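PDB 5I2A: diol-dehydratase from Roseburia inulinivorans, which probably acts as a B12-independent glycyl radical lyase that dehydrates diols such as 1,2-propanediol. Local coordinates for residues Leu829-Asp832 against Ile833-Arg836; Val793-Ala796 against Thr797-Ala801. One frame throughout, in Å; residues are numbered along the deposited sequence.

Contact 1. Residues Leu829-Asp832 against Ile833-Arg836; sequences LQDD and IIKR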
loop_
_atom_site.group_PDB
_atom_site.type_symbol
_atom_site.label_atom_id
_atom_site.label_comp_id
_atom_site.label_asym_id
_atom_site.label_seq_id
_atom_site.Cartn_x
_atom_site.Cartn_y
_atom_site.Cartn_z
ATOM N N LEU A 829 13.019 -29.519 -27.401
ATOM C CA LEU A 829 14.004 -28.436 -27.363
ATOM C C LEU A 829 15.305 -28.871 -28.045
ATOM O O LEU A 829 15.891 -28.119 -28.811
ATOM C CB LEU A 829 14.263 -27.989 -25.922
ATOM C CG LEU A 829 15.313 -26.889 -25.732
ATOM C CD1 LEU A 829 15.007 -25.665 -26.583
ATOM C CD2 LEU A 829 15.377 -26.512 -24.271
ATOM N N GLN A 830 15.743 -30.097 -27.767
ATOM C CA GLN A 830 16.893 -30.665 -28.474
ATOM C C GLN A 830 16.700 -30.605 -29.983
ATOM O O GLN A 830 17.602 -30.210 -30.707
ATOM C CB GLN A 830 17.127 -32.118 -28.065
ATOM C CG GLN A 830 17.607 -32.339 -26.637
ATOM C CD GLN A 830 17.795 -33.824 -26.353
ATOM O OE1 GLN A 830 17.265 -34.658 -27.079
ATOM N NE2 GLN A 830 18.536 -34.155 -25.302
ATOM N N ASP A 831 15.519 -31.000 -30.454
ATOM C CA ASP A 831 15.242 -30.965 -31.889
ATOM C C ASP A 831 15.322 -29.548 -32.454
ATOM O O ASP A 831 15.777 -29.359 -33.572
ATOM C CB ASP A 831 13.862 -31.548 -32.207
ATOM C CG ASP A 831 13.791 -33.060 -32.001
ATOM O OD1 ASP A 831 14.846 -33.710 -31.829
ATOM O OD2 ASP A 831 12.665 -33.593 -32.041
ATOM N N ASP A 832 14.849 -28.562 -31.690
ATOM C CA ASP A 832 14.908 -27.183 -32.150
ATOM C C ASP A 832 16.365 -26.766 -32.350
ATOM O O ASP A 832 16.716 -26.147 -33.341
ATOM C CB ASP A 832 14.211 -26.231 -31.168
ATOM C CG ASP A 832 13.998 -24.840 -31.764
ATOM O OD1 ASP A 832 13.432 -24.752 -32.865
ATOM O OD2 ASP A 832 14.402 -23.841 -31.140
ATOM N N ILE A 833 17.205 -27.128 -31.390
ATOM C CA ILE A 833 18.615 -26.772 -31.425
ATOM C C ILE A 833 19.313 -27.475 -32.593
ATOM O O ILE A 833 20.106 -26.867 -33.313
ATOM C CB ILE A 833 19.285 -27.112 -30.078
ATOM C CG1 ILE A 833 18.687 -26.215 -28.979
ATOM C CG2 ILE A 833 20.808 -26.956 -30.160
ATOM C CD1 ILE A 833 19.204 -26.468 -27.583
ATOM N N ILE A 834 18.961 -28.737 -32.813
ATOM C CA ILE A 834 19.555 -29.518 -33.890
ATOM C C ILE A 834 19.225 -28.969 -35.278
ATOM O O ILE A 834 20.087 -28.940 -36.146
ATOM C CB ILE A 834 19.116 -31.005 -33.797
ATOM C CG1 ILE A 834 19.813 -31.674 -32.607
ATOM C CG2 ILE A 834 19.440 -31.742 -35.081
ATOM C CD1 ILE A 834 19.229 -33.040 -32.207
ATOM N N LYS A 835 17.995 -28.516 -35.505
ATOM C CA LYS A 835 17.666 -28.083 -36.854
ATOM C C LYS A 835 18.135 -26.656 -37.167
ATOM O O LYS A 835 17.982 -26.206 -38.295
ATOM C CB LYS A 835 16.164 -28.206 -37.121
ATOM C CG LYS A 835 15.329 -27.054 -36.641
ATOM C CD LYS A 835 13.906 -27.144 -37.196
ATOM C CE LYS A 835 13.041 -25.993 -36.655
ATOM N NZ LYS A 835 12.726 -26.146 -35.200
ATOM N N ARG A 836 18.707 -25.957 -36.189
ATOM C CA ARG A 836 19.265 -24.631 -36.454
ATOM C C ARG A 836 20.288 -24.716 -37.580
ATOM O O ARG A 836 21.021 -25.698 -37.684
ATOM C CB ARG A 836 19.914 -24.039 -35.207
ATOM C CG ARG A 836 18.913 -23.624 -34.133
ATOM C CD ARG A 836 19.635 -23.131 -32.895
ATOM N NE ARG A 836 18.721 -22.862 -31.785
ATOM C CZ ARG A 836 19.118 -22.499 -30.571
ATOM N NH1 ARG A 836 20.415 -22.346 -30.312
ATOM N NH2 ARG A 836 18.218 -22.278 -29.618
HETATM O O HOH W 1 15.583 -24.285 -35.082
HETATM O O HOH W 2 16.058 -22.442 -32.827
HETATM O O HOH W 3 16.046 -23.469 -29.094
#
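Two first torsions bring D832 and K835 together: the aspartate carboxylate stands anti to the backbone N (chi1 -168°), while K835 CG lies between its own N and carbonyl carbon, and a bend at the last torsion (-71°) swings the ammonium back along the helix. The result is an i to i+3 salt bridge on the last turns of the C-terminal helix 827-835, where K835 NZ sits 2.8 Å from D832 OD1 and uses the anti lone pair of that oxygen. The other oxygen, OD2, serves R836 indirectly: one water lies 2.7 Å from D832 OD2 and 2.9 Å from R836 NE, bridging charges that do not touch. N699 ND2 also donates to OD2, and R836 NH2 has a further acceptor in V815 O. With the carboxylate cut back to the methyl of an alanine, K835 NZ would probably lose this salt-bridge partner, N699 ND2 this acceptor, and the water between D832 OD2 and R836 NE one of its two ends.

Along the backbone, I834 N bonds to Q830 O at 2.9 Å, whereas the R836 N to D832 O bond is weak, at 3.5 Å with an N-H...O angle of 125°. On the flank, L829 CG packs 4.3 Å from I833 CD1, and I833 CG1 lies 4.0 Å above the centre of the R836 guanidinium plane.

Contact 2. Residues Val793-Ala796 against Thr797-Ala801; sequences VDRA and TLLDA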
loop_
_atom_site.group_PDB
_atom_site.type_symbol
_atom_site.label_atom_id
_atom_site.label_comp_id
_atom_site.label_asym_id
_atom_site.label_seq_id
_atom_site.Cartn_x
_atom_site.Cartn_y
_atom_site.Cartn_z
ATOM N N VAL A 793 29.448 -27.129 -33.025
ATOM C CA VAL A 793 29.147 -28.547 -32.866
ATOM C C VAL A 793 28.712 -29.111 -34.206
ATOM O O VAL A 793 28.153 -28.403 -35.036
ATOM C CB VAL A 793 28.046 -28.771 -31.779
ATOM C CG1 VAL A 793 26.706 -28.231 -32.247
ATOM C CG2 VAL A 793 27.949 -30.250 -31.363
ATOM N N ASP A 794 28.993 -30.377 -34.454
ATOM C CA ASP A 794 28.506 -30.952 -35.693
ATOM C C ASP A 794 27.222 -31.729 -35.403
ATOM O O ASP A 794 26.976 -32.142 -34.268
ATOM C CB ASP A 794 29.563 -31.839 -36.350
ATOM C CG ASP A 794 29.564 -33.228 -35.808
ATOM O OD1 ASP A 794 29.967 -33.421 -34.645
ATOM O OD2 ASP A 794 29.137 -34.133 -36.554
ATOM N N ARG A 795 26.415 -31.903 -36.440
ATOM C CA ARG A 795 25.096 -32.520 -36.343
ATOM C C ARG A 795 25.149 -33.950 -35.795
ATOM O O ARG A 795 24.312 -34.341 -34.986
ATOM C CB ARG A 795 24.423 -32.508 -37.723
ATOM C CG ARG A 795 23.019 -33.090 -37.742
ATOM C CD ARG A 795 22.461 -33.186 -39.154
ATOM N NE ARG A 795 21.108 -33.740 -39.135
ATOM C CZ ARG A 795 20.013 -33.031 -38.857
ATOM N NH1 ARG A 795 18.832 -33.626 -38.859
ATOM N NH2 ARG A 795 20.093 -31.726 -38.595
ATOM N N ALA A 796 26.157 -34.710 -36.211
ATOM C CA ALA A 796 26.281 -36.109 -35.797
ATOM C C ALA A 796 26.419 -36.228 -34.287
ATOM O O ALA A 796 25.902 -37.166 -33.680
ATOM C CB ALA A 796 27.462 -36.770 -36.493
ATOM N N THR A 797 27.099 -35.260 -33.684
ATOM C CA THR A 797 27.292 -35.262 -32.239
ATOM C C THR A 797 25.968 -35.104 -31.493
ATOM O O THR A 797 25.697 -35.815 -30.528
ATOM C CB THR A 797 28.249 -34.141 -31.796
ATOM O OG1 THR A 797 29.558 -34.407 -32.301
ATOM C CG2 THR A 797 28.309 -34.049 -30.280
ATOM N N LEU A 798 25.138 -34.180 -31.951
ATOM C CA LEU A 798 23.865 -33.934 -31.284
ATOM C C LEU A 798 22.916 -35.116 -31.468
ATOM O O LEU A 798 22.251 -35.508 -30.523
ATOM C CB LEU A 798 23.218 -32.648 -31.797
ATOM C CG LEU A 798 23.990 -31.338 -31.564
ATOM C CD1 LEU A 798 23.170 -30.172 -32.050
ATOM C CD2 LEU A 798 24.352 -31.154 -30.110
ATOM N N LEU A 799 22.861 -35.677 -32.677
ATOM C CA LEU A 799 22.034 -36.862 -32.933
ATOM C C LEU A 799 22.484 -38.048 -32.085
ATOM O O LEU A 799 21.654 -38.730 -31.504
ATOM C CB LEU A 799 22.050 -37.242 -34.417
ATOM C CG LEU A 799 21.408 -36.217 -35.357
ATOM C CD1 LEU A 799 21.586 -36.614 -36.817
ATOM C CD2 LEU A 799 19.927 -36.031 -35.026
ATOM N N ASP A 800 23.792 -38.287 -32.004
ATOM C CA ASP A 800 24.299 -39.384 -31.177
ATOM C C ASP A 800 23.975 -39.172 -29.692
ATOM O O ASP A 800 23.720 -40.135 -28.968
ATOM C CB ASP A 800 25.813 -39.563 -31.346
ATOM C CG ASP A 800 26.287 -40.950 -30.895
ATOM O OD1 ASP A 800 25.584 -41.928 -31.187
ATOM O OD2 ASP A 800 27.342 -41.067 -30.246
ATOM N N ALA A 801 23.995 -37.920 -29.239
ATOM C CA ALA A 801 23.683 -37.611 -27.844
ATOM C C ALA A 801 22.199 -37.854 -27.554
ATOM O O ALA A 801 21.824 -38.176 -26.428
ATOM C CB ALA A 801 24.065 -36.170 -27.505
#
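Hydrogen bonds from D794 to the first turn of helix 795-803 define one side of this contact. T797 OG1 donates to D794 OD1 at 2.6 Å, approaching on the syn side of the carboxylate but 24° out of its plane. The two side chains cross at about a right angle, and T797 chi1 of -66° sets the hydroxyl beside its own backbone N, facing back toward the start of the helix. The second carboxylate oxygen, D794 OD2, takes A796 N at 3.1 Å in a weak capping bond, an Asx turn, so each oxygen of D794 holds a different residue. T797 N adds another weak bond, to D794 O.

Regular helical bonding follows. L799 N bonds to R795 O at 3.0 Å and D800 N to A796 O at 2.9 Å. The D800 carboxylate turns to other partners, its OD2 being bonded by Y808 OH and K807 NZ.

Van der Waals contacts complete the turn. V793 CG2 lies 3.9 Å from L798 CD2, and its companion methyl CG1 is 4.0 Å from L798 CD1, so the branched end of the valine meets both leucine methyls across crossed side chains. On another side of the same turn, the extended R795 chain lies obliquely against L799, with R795 CG 3.9 Å and NE 3.7 Å from L799 CD1.

With D794 as N-cap, V793 just before it and L798 four residues after it occupy the positions of a hydrophobic staple. Staple and Asx cap together mark the start of helix 795-803, directly after strand 787-792, within the glycine-radical family region.

How the contacts relate
Following the chain from the N terminus, contact 2 comes first, at the turn from strand 787-792 into helix 795-803; contact 1 comes later, near the end of helix 827-835. Both are local, each within one helix or at its start, so neither closes a long loop; they lie in series and do not nest or cross. Strands 812-814 and 819-821 fall between them, as does G817, the predicted glycyl radical site. The two helices pack directly: I834 CG1 lies 3.6 Å from L798 CB, and I834 CG2 is 3.6 Å from R795 NH2. Q802 adds polar ties, donating to D831 and Q830. The contact centres are about 11 Å apart.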